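PDB 6KGU: penicillin-binding protein PbpB from Mycobacterium tuberculosis, which builds cross-linked peptidoglycan from lipid intermediates for the mycobacterial cell wall and is inactivated by beta-lactam antibiotics such as aztreonam. Local coordinates for residues Thr196-Gln210 / Gly231-Asp243. Numbering follows the deposited sequence.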
ATOM      1  N   THR A 196       8.077 -11.334   7.237  1.00 28.96           N
ATOM      2  CA  THR A 196       8.871 -10.545   6.299  1.00 28.24           C
ATOM      3  C   THR A 196       9.220  -9.161   6.839  1.00 33.04           C
ATOM      4  O   THR A 196      10.080  -8.492   6.252  1.00 27.61           O
ATOM      5  CB  THR A 196       8.120 -10.400   4.970  1.00 31.54           C
ATOM      6  OG1 THR A 196       6.839  -9.799   5.208  1.00 31.52           O
ATOM      7  CG2 THR A 196       7.911 -11.759   4.312  1.00 25.90           C
ATOM      8  N   LEU A 197       8.547  -8.712   7.909  1.00 31.06           N
ATOM      9  CA  LEU A 197       8.794  -7.392   8.478  1.00 28.96           C
ATOM     10  C   LEU A 197      10.257  -7.206   8.857  1.00 32.73           C
ATOM     11  O   LEU A 197      10.929  -8.136   9.313  1.00 34.53           O
ATOM     12  CB  LEU A 197       7.940  -7.154   9.735  1.00 25.65           C
ATOM     13  CG  LEU A 197       6.412  -7.115   9.604  1.00 29.07           C
ATOM     14  CD1 LEU A 197       5.759  -6.805  10.966  1.00 27.11           C
ATOM     15  CD2 LEU A 197       5.947  -6.102   8.532  1.00 24.52           C
ATOM     16  N   ASP A 198      10.736  -5.986   8.676  1.00 27.69           N
ATOM     17  CA  ASP A 198      12.005  -5.529   9.219  1.00 31.86           C
ATOM     18  C   ASP A 198      11.661  -4.549  10.332  1.00 31.56           C
ATOM     19  O   ASP A 198      11.141  -3.463  10.063  1.00 31.52           O
ATOM     20  CB  ASP A 198      12.852  -4.889   8.120  1.00 30.30           C
ATOM     21  CG  ASP A 198      14.190  -4.374   8.621  1.00 37.48           C
ATOM     22  OD1 ASP A 198      14.239  -3.748   9.690  1.00 36.41           O
ATOM     23  OD2 ASP A 198      15.193  -4.588   7.921  1.00 36.99           O
ATOM     24  N   ASN A 199      11.973  -4.928  11.577  1.00 35.32           N
ATOM     25  CA  ASN A 199      11.544  -4.141  12.730  1.00 31.69           C
ATOM     26  C   ASN A 199      12.095  -2.726  12.695  1.00 33.77           C
ATOM     27  O   ASN A 199      11.422  -1.803  13.151  1.00 30.79           O
ATOM     28  CB  ASN A 199      11.941  -4.840  14.030  1.00 32.10           C
ATOM     29  CG  ASN A 199      10.976  -5.967  14.400  1.00 40.97           C
ATOM     30  OD1 ASN A 199       9.978  -6.196  13.708  1.00 36.07           O
ATOM     31  ND2 ASN A 199      11.268  -6.670  15.488  1.00 34.77           N
ATOM     32  N   ASP A 200      13.299  -2.526  12.149  1.00 32.25           N
ATOM     33  CA  ASP A 200      13.842  -1.177  12.043  1.00 34.38           C
ATOM     34  C   ASP A 200      13.023  -0.339  11.069  1.00 31.58           C
ATOM     35  O   ASP A 200      12.658   0.802  11.364  1.00 30.93           O
ATOM     36  CB  ASP A 200      15.306  -1.219  11.597  1.00 38.71           C
ATOM     37  CG  ASP A 200      16.195  -2.011  12.551  1.00 48.41           C
ATOM     38  OD1 ASP A 200      15.913  -2.030  13.776  1.00 40.22           O
ATOM     39  OD2 ASP A 200      17.185  -2.600  12.069  1.00 55.18           O
ATOM     40  N   ILE A 201      12.737  -0.887   9.894  1.00 29.69           N
ATOM     41  CA  ILE A 201      11.895  -0.172   8.944  1.00 28.02           C
ATOM     42  C   ILE A 201      10.500   0.034   9.528  1.00 31.14           C
ATOM     43  O   ILE A 201       9.963   1.149   9.514  1.00 28.04           O
ATOM     44  CB  ILE A 201      11.868  -0.911   7.596  1.00 30.86           C
ATOM     45  CG1 ILE A 201      13.296  -0.964   7.028  1.00 29.30           C
ATOM     46  CG2 ILE A 201      10.881  -0.235   6.650  1.00 29.55           C
ATOM     47  CD1 ILE A 201      13.480  -1.822   5.763  1.00 29.39           C
ATOM     48  N   GLN A 202       9.920  -1.026  10.108  1.00 27.06           N
ATOM     49  CA  GLN A 202       8.587  -0.909  10.691  1.00 22.94           C
ATOM     50  C   GLN A 202       8.542   0.184  11.746  1.00 24.79           C
ATOM     51  O   GLN A 202       7.622   1.000  11.761  1.00 27.77           O
ATOM     52  CB  GLN A 202       8.146  -2.248  11.297  1.00 28.02           C
ATOM     53  CG  GLN A 202       6.827  -2.171  12.082  1.00 23.20           C
ATOM     54  CD  GLN A 202       5.619  -2.164  11.169  1.00 29.71           C
ATOM     55  OE1 GLN A 202       5.698  -2.643  10.045  1.00 26.05           O
ATOM     56  NE2 GLN A 202       4.484  -1.636  11.654  1.00 26.23           N
ATOM     57  N   PHE A 203       9.539   0.217  12.642  1.00 29.28           N
ATOM     58  CA  PHE A 203       9.523   1.198  13.720  1.00 27.16           C
ATOM     59  C   PHE A 203       9.550   2.616  13.167  1.00 26.50           C
ATOM     60  O   PHE A 203       8.803   3.492  13.626  1.00 25.91           O
ATOM     61  CB  PHE A 203      10.707   0.968  14.675  1.00 30.94           C
ATOM     62  CG  PHE A 203      10.710   1.901  15.857  1.00 34.05           C
ATOM     63  CD1 PHE A 203       9.703   1.834  16.812  1.00 38.05           C
ATOM     64  CD2 PHE A 203      11.711   2.841  16.014  1.00 43.29           C
ATOM     65  CE1 PHE A 203       9.693   2.686  17.904  1.00 46.23           C
ATOM     66  CE2 PHE A 203      11.710   3.697  17.107  1.00 45.50           C
ATOM     67  CZ  PHE A 203      10.700   3.622  18.053  1.00 38.13           C
ATOM     68  N   TYR A 204      10.410   2.868  12.175  1.00 26.32           N
ATOM     69  CA  TYR A 204      10.491   4.214  11.608  1.00 27.22           C
ATOM     70  C   TYR A 204       9.197   4.571  10.883  1.00 29.33           C
ATOM     71  O   TYR A 204       8.647   5.665  11.058  1.00 29.78           O
ATOM     72  CB  TYR A 204      11.685   4.310  10.649  1.00 25.73           C
ATOM     73  CG  TYR A 204      11.938   5.708  10.136  1.00 24.57           C
ATOM     74  CD1 TYR A 204      12.665   6.626  10.888  1.00 28.68           C
ATOM     75  CD2 TYR A 204      11.460   6.108   8.902  1.00 29.34           C
ATOM     76  CE1 TYR A 204      12.892   7.925  10.428  1.00 32.02           C
ATOM     77  CE2 TYR A 204      11.685   7.392   8.424  1.00 31.81           C
ATOM     78  CZ  TYR A 204      12.397   8.297   9.195  1.00 35.70           C
ATOM     79  OH  TYR A 204      12.607   9.570   8.707  1.00 39.05           O
ATOM     80  N   VAL A 205       8.700   3.655  10.051  1.00 24.88           N
ATOM     81  CA  VAL A 205       7.472   3.932   9.303  1.00 23.01           C
ATOM     82  C   VAL A 205       6.300   4.141  10.259  1.00 23.20           C
ATOM     83  O   VAL A 205       5.508   5.071  10.090  1.00 28.92           O
ATOM     84  CB  VAL A 205       7.205   2.801   8.295  1.00 29.06           C
ATOM     85  CG1 VAL A 205       5.800   2.949   7.663  1.00 24.10           C
ATOM     86  CG2 VAL A 205       8.307   2.812   7.209  1.00 29.90           C
ATOM     87  N   GLN A 206       6.196   3.311  11.305  1.00 29.40           N
ATOM     88  CA  GLN A 206       5.058   3.417  12.222  1.00 25.69           C
ATOM     89  C   GLN A 206       5.061   4.752  12.956  1.00 24.62           C
ATOM     90  O   GLN A 206       4.010   5.382  13.121  1.00 25.66           O
ATOM     91  CB  GLN A 206       5.070   2.244  13.214  1.00 22.46           C
ATOM     92  CG  GLN A 206       3.804   2.135  14.081  1.00 21.95           C
ATOM     93  CD  GLN A 206       3.686   0.792  14.801  1.00 28.90           C
ATOM     94  OE1 GLN A 206       4.227  -0.228  14.350  1.00 29.06           O
ATOM     95  NE2 GLN A 206       2.999   0.793  15.946  1.00 27.38           N
ATOM     96  N   GLN A 207       6.240   5.201  13.403  1.00 28.57           N
ATOM     97  CA  GLN A 207       6.360   6.521  14.012  1.00 32.88           C
ATOM     98  C   GLN A 207       6.020   7.626  13.026  1.00 26.69           C
ATOM     99  O   GLN A 207       5.300   8.574  13.358  1.00 31.42           O
ATOM    100  CB  GLN A 207       7.776   6.729  14.515  1.00 33.42           C
ATOM    101  CG  GLN A 207       8.169   5.946  15.713  1.00 30.39           C
ATOM    102  CD  GLN A 207       9.582   6.319  16.071  1.00 47.06           C
ATOM    103  OE1 GLN A 207      10.541   5.875  15.414  1.00 40.73           O
ATOM    104  NE2 GLN A 207       9.727   7.206  17.052  1.00 33.02           N
ATOM    105  N   GLN A 208       6.579   7.555  11.821  1.00 26.30           N
ATOM    106  CA  GLN A 208       6.280   8.585  10.831  1.00 28.19           C
ATOM    107  C   GLN A 208       4.792   8.617  10.506  1.00 30.19           C
ATOM    108  O   GLN A 208       4.233   9.697  10.274  1.00 29.58           O
ATOM    109  CB  GLN A 208       7.128   8.362   9.576  1.00 28.01           C
ATOM    110  CG  GLN A 208       8.624   8.743   9.787  1.00 34.67           C
ATOM    111  CD  GLN A 208       8.834  10.259   9.817  1.00 33.56           C
ATOM    112  OE1 GLN A 208       8.108  11.010   9.161  1.00 39.82           O
ATOM    113  NE2 GLN A 208       9.824  10.705  10.570  1.00 38.09           N
ATOM    114  N   VAL A 209       4.120   7.460  10.533  1.00 25.12           N
ATOM    115  CA  VAL A 209       2.683   7.463  10.262  1.00 27.48           C
ATOM    116  C   VAL A 209       1.935   8.185  11.381  1.00 26.69           C
ATOM    117  O   VAL A 209       0.960   8.915  11.129  1.00 25.10           O
ATOM    118  CB  VAL A 209       2.186   6.018  10.060  1.00 25.76           C
ATOM    119  CG1 VAL A 209       0.707   5.892  10.383  1.00 28.65           C
ATOM    120  CG2 VAL A 209       2.474   5.570   8.609  1.00 25.88           C
ATOM    121  N   GLN A 210       2.369   7.980  12.633  1.00 28.18           N
ATOM    122  CA  GLN A 210       1.728   8.645  13.767  1.00 30.39           C
ATOM    123  C   GLN A 210       1.884  10.157  13.652  1.00 28.98           C
ATOM    124  O   GLN A 210       0.917  10.908  13.807  1.00 31.38           O
ATOM    125  CB  GLN A 210       2.319   8.148  15.095  1.00 31.72           C
ATOM    126  CG  GLN A 210       1.601   8.737  16.340  1.00 33.58           C
ATOM    127  CD  GLN A 210       0.099   8.411  16.340  1.00 35.98           C
ATOM    128  OE1 GLN A 210      -0.287   7.253  16.474  1.00 33.43           O
ATOM    129  NE2 GLN A 210      -0.743   9.432  16.170  1.00 35.45           N
ATOM    130  N   GLY A 231       7.952  -8.435  -3.408  1.00 30.35           N
ATOM    131  CA  GLY A 231       6.663  -8.087  -2.830  1.00 26.40           C
ATOM    132  C   GLY A 231       6.497  -8.469  -1.379  1.00 29.02           C
ATOM    133  O   GLY A 231       5.380  -8.410  -0.856  1.00 31.04           O
ATOM    134  N   GLU A 232       7.574  -8.837  -0.695  1.00 28.62           N
ATOM    135  CA  GLU A 232       7.457  -9.111   0.724  1.00 30.14           C
ATOM    136  C   GLU A 232       7.113  -7.824   1.461  1.00 29.59           C
ATOM    137  O   GLU A 232       7.522  -6.729   1.064  1.00 29.35           O
ATOM    138  CB  GLU A 232       8.749  -9.726   1.269  1.00 30.08           C
ATOM    139  CG  GLU A 232       9.015 -11.146   0.767  1.00 34.02           C
ATOM    140  CD  GLU A 232      10.212 -11.811   1.436  1.00 40.39           C
ATOM    141  OE1 GLU A 232      11.156 -11.101   1.861  1.00 37.71           O
ATOM    142  OE2 GLU A 232      10.206 -13.058   1.535  1.00 50.76           O
ATOM    143  N   VAL A 233       6.324  -7.965   2.521  1.00 29.20           N
ATOM    144  CA  VAL A 233       5.891  -6.828   3.331  1.00 23.76           C
ATOM    145  C   VAL A 233       6.988  -6.493   4.336  1.00 28.46           C
ATOM    146  O   VAL A 233       7.200  -7.230   5.306  1.00 25.87           O
ATOM    147  CB  VAL A 233       4.572  -7.125   4.045  1.00 27.34           C
ATOM    148  CG1 VAL A 233       4.215  -5.962   4.972  1.00 26.49           C
ATOM    149  CG2 VAL A 233       3.457  -7.400   3.006  1.00 24.85           C
ATOM    150  N   LEU A 234       7.678  -5.371   4.114  1.00 24.62           N
ATOM    151  CA  LEU A 234       8.748  -4.930   5.015  1.00 26.83           C
ATOM    152  C   LEU A 234       8.236  -4.041   6.145  1.00 26.93           C
ATOM    153  O   LEU A 234       8.851  -3.989   7.216  1.00 31.56           O
ATOM    154  CB  LEU A 234       9.822  -4.171   4.222  1.00 26.51           C
ATOM    155  CG  LEU A 234      10.555  -4.921   3.094  1.00 32.02           C
ATOM    156  CD1 LEU A 234      11.725  -4.101   2.555  1.00 29.84           C
ATOM    157  CD2 LEU A 234      11.045  -6.300   3.571  1.00 32.23           C
ATOM    158  N   ALA A 235       7.145  -3.317   5.921  1.00 28.80           N
ATOM    159  CA  ALA A 235       6.510  -2.518   6.963  1.00 31.03           C
ATOM    160  C   ALA A 235       5.032  -2.387   6.627  1.00 30.01           C
ATOM    161  O   ALA A 235       4.667  -2.257   5.456  1.00 25.71           O
ATOM    162  CB  ALA A 235       7.141  -1.120   7.095  1.00 23.91           C
ATOM    163  N   MET A 236       4.190  -2.412   7.660  1.00 26.77           N
ATOM    164  CA  MET A 236       2.757  -2.188   7.481  1.00 27.45           C
ATOM    165  C   MET A 236       2.295  -1.515   8.766  1.00 26.07           C
ATOM    166  O   MET A 236       2.380  -2.117   9.841  1.00 26.51           O
ATOM    167  CB  MET A 236       2.014  -3.508   7.225  1.00 25.20           C
ATOM    168  CG  MET A 236       0.514  -3.387   6.994  1.00 34.13           C
ATOM    169  SD  MET A 236      -0.303  -4.979   6.639  1.00 30.71           S
ATOM    170  CE  MET A 236       0.030  -5.126   4.878  1.00 26.96           C
ATOM    171  N   ALA A 237       1.847  -0.271   8.672  1.00 25.45           N
ATOM    172  CA  ALA A 237       1.571   0.497   9.878  1.00 28.67           C
ATOM    173  C   ALA A 237       0.339   1.373   9.716  1.00 27.64           C
ATOM    174  O   ALA A 237       0.007   1.828   8.617  1.00 27.44           O
ATOM    175  CB  ALA A 237       2.760   1.381  10.265  1.00 23.64           C
ATOM    176  N   ASN A 238      -0.328   1.611  10.842  1.00 27.06           N
ATOM    177  CA  ASN A 238      -1.367   2.618  10.939  1.00 25.61           C
ATOM    178  C   ASN A 238      -1.101   3.453  12.179  1.00 27.39           C
ATOM    179  O   ASN A 238      -0.298   3.078  13.036  1.00 26.63           O
ATOM    180  CB  ASN A 238      -2.763   1.989  10.992  1.00 26.51           C
ATOM    181  CG  ASN A 238      -2.791   0.760  11.856  1.00 29.01           C
ATOM    182  OD1 ASN A 238      -2.716  -0.369  11.355  1.00 28.18           O
ATOM    183  ND2 ASN A 238      -2.877   0.965  13.176  1.00 29.46           N
ATOM    184  N   ASP A 239      -1.766   4.605  12.253  1.00 30.62           N
ATOM    185  CA  ASP A 239      -1.675   5.436  13.444  1.00 27.32           C
ATOM    186  C   ASP A 239      -2.489   4.808  14.574  1.00 32.11           C
ATOM    187  O   ASP A 239      -3.329   3.929  14.351  1.00 27.74           O
ATOM    188  CB  ASP A 239      -2.202   6.840  13.151  1.00 29.88           C
ATOM    189  CG  ASP A 239      -3.715   6.866  12.981  1.00 37.47           C
ATOM    190  OD1 ASP A 239      -4.220   6.316  11.964  1.00 36.43           O
ATOM    191  OD2 ASP A 239      -4.396   7.446  13.856  1.00 31.73           O
ATOM    192  N   ASN A 240      -2.234   5.276  15.799  1.00 27.04           N
ATOM    193  CA  ASN A 240      -3.103   4.981  16.942  1.00 28.05           C
ATOM    194  C   ASN A 240      -3.111   3.487  17.292  1.00 29.21           C
ATOM    195  O   ASN A 240      -4.130   2.959  17.749  1.00 30.01           O
ATOM    196  CB  ASN A 240      -4.533   5.470  16.671  1.00 33.46           C
ATOM    197  CG  ASN A 240      -5.370   5.601  17.939  1.00 36.98           C
ATOM    198  OD1 ASN A 240      -4.835   5.854  19.020  1.00 31.74           O
ATOM    199  ND2 ASN A 240      -6.690   5.429  17.808  1.00 30.08           N
ATOM    200  N   THR A 241      -1.983   2.800  17.065  1.00 27.10           N
ATOM    201  CA  THR A 241      -1.926   1.348  17.206  1.00 24.15           C
ATOM    202  C   THR A 241      -1.965   0.946  18.673  1.00 34.27           C
ATOM    203  O   THR A 241      -1.214   1.482  19.498  1.00 29.01           O
ATOM    204  CB  THR A 241      -0.654   0.793  16.571  1.00 27.35           C
ATOM    205  OG1 THR A 241      -0.558   1.222  15.205  1.00 30.87           O
ATOM    206  CG2 THR A 241      -0.661  -0.728  16.620  1.00 27.71           C
ATOM    207  N   PHE A 242      -2.794  -0.045  18.991  1.00 30.61           N
ATOM    208  CA  PHE A 242      -2.959  -0.454  20.376  1.00 31.08           C
ATOM    209  C   PHE A 242      -1.697  -1.133  20.913  1.00 32.72           C
ATOM    210  O   PHE A 242      -0.768  -1.491  20.178  1.00 30.90           O
ATOM    211  CB  PHE A 242      -4.149  -1.393  20.519  1.00 26.44           C
ATOM    212  CG  PHE A 242      -3.846  -2.833  20.182  1.00 30.14           C
ATOM    213  CD1 PHE A 242      -3.464  -3.200  18.896  1.00 28.31           C
ATOM    214  CD2 PHE A 242      -3.979  -3.820  21.142  1.00 30.72           C
ATOM    215  CE1 PHE A 242      -3.211  -4.531  18.570  1.00 29.46           C
ATOM    216  CE2 PHE A 242      -3.727  -5.144  20.826  1.00 30.78           C
ATOM    217  CZ  PHE A 242      -3.345  -5.500  19.526  1.00 30.68           C
ATOM    218  N   ASP A 243      -1.685  -1.324  22.226  1.00 30.30           N
ATOM    219  CA  ASP A 243      -0.547  -1.955  22.887  1.00 26.98           C
ATOM    220  C   ASP A 243      -0.980  -3.303  23.442  1.00 29.36           C
ATOM    221  O   ASP A 243      -1.681  -3.348  24.466  1.00 33.30           O
ATOM    222  CB  ASP A 243      -0.015  -1.057  24.006  1.00 32.27           C
ATOM    223  CG  ASP A 243       1.208  -1.628  24.694  1.00 37.58           C
ATOM    224  OD1 ASP A 243       1.595  -2.795  24.438  1.00 35.08           O
ATOM    225  OD2 ASP A 243       1.773  -0.896  25.519  1.00 41.42           O
TER
HETATM  226  O   HOH W   1       1.597   4.836  13.969  1.00 31.44           O
HETATM  227  O   HOH W   2       1.078   3.587  16.311  1.00 33.74           O
HETATM  228  O   HOH W   3      -3.649   8.442  16.422  1.00 39.14           O
HETATM  229  O   HOH W   4      -2.575   7.723  18.808  1.00 48.35           O
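Gln202 of helix 199-216 pairs its amide with the edge of strand 233-238, an outermost strand of the antiparallel sheet of the transpeptidase domain, in a buried helix-on-strand contact away from the active site. Helix residues 199-210 and strand residues 235-238 run at 25° to each other, 7.4 Å apart at closest approach. Gln202 meets both N and O of Met236, much as a neighbouring strand would: its OE1 takes Met236 N at 2.8 Å, in the carbonyl plane on a lone pair, while its NE2 gives to Met236 O at 2.8 Å from above that carbonyl's plane. A bend at chi2 (79°) turns the amide to the strand, and NE2 also donates to Gln206 OE1, which Ala134 N binds too. In the loop that follows the strand, Asn240 N donates to Gln210 OE1 at 2.9 Å, and a water joins Gln206 O to Asn238 O. Before the helix, Thr196 OG1 donates to Val233 O (2.6 Å) and Asp198 N to Leu234 O, beside the classic beta bulge that Leu234 and Ala235 form opposite Val225. Asp198 also N-caps the helix. Between these polar points, Ile201 CG2 lies 3.9 Å from Ala235 CB, and Ala237 CB sits against Gln206 CA at 3.6 Å. The small side chains of Ala235 and Ala237 allow this close approach, and the Gln202 amide, joined at Met236 O by Asn136 ND2, satisfies the buried N and O of Met236.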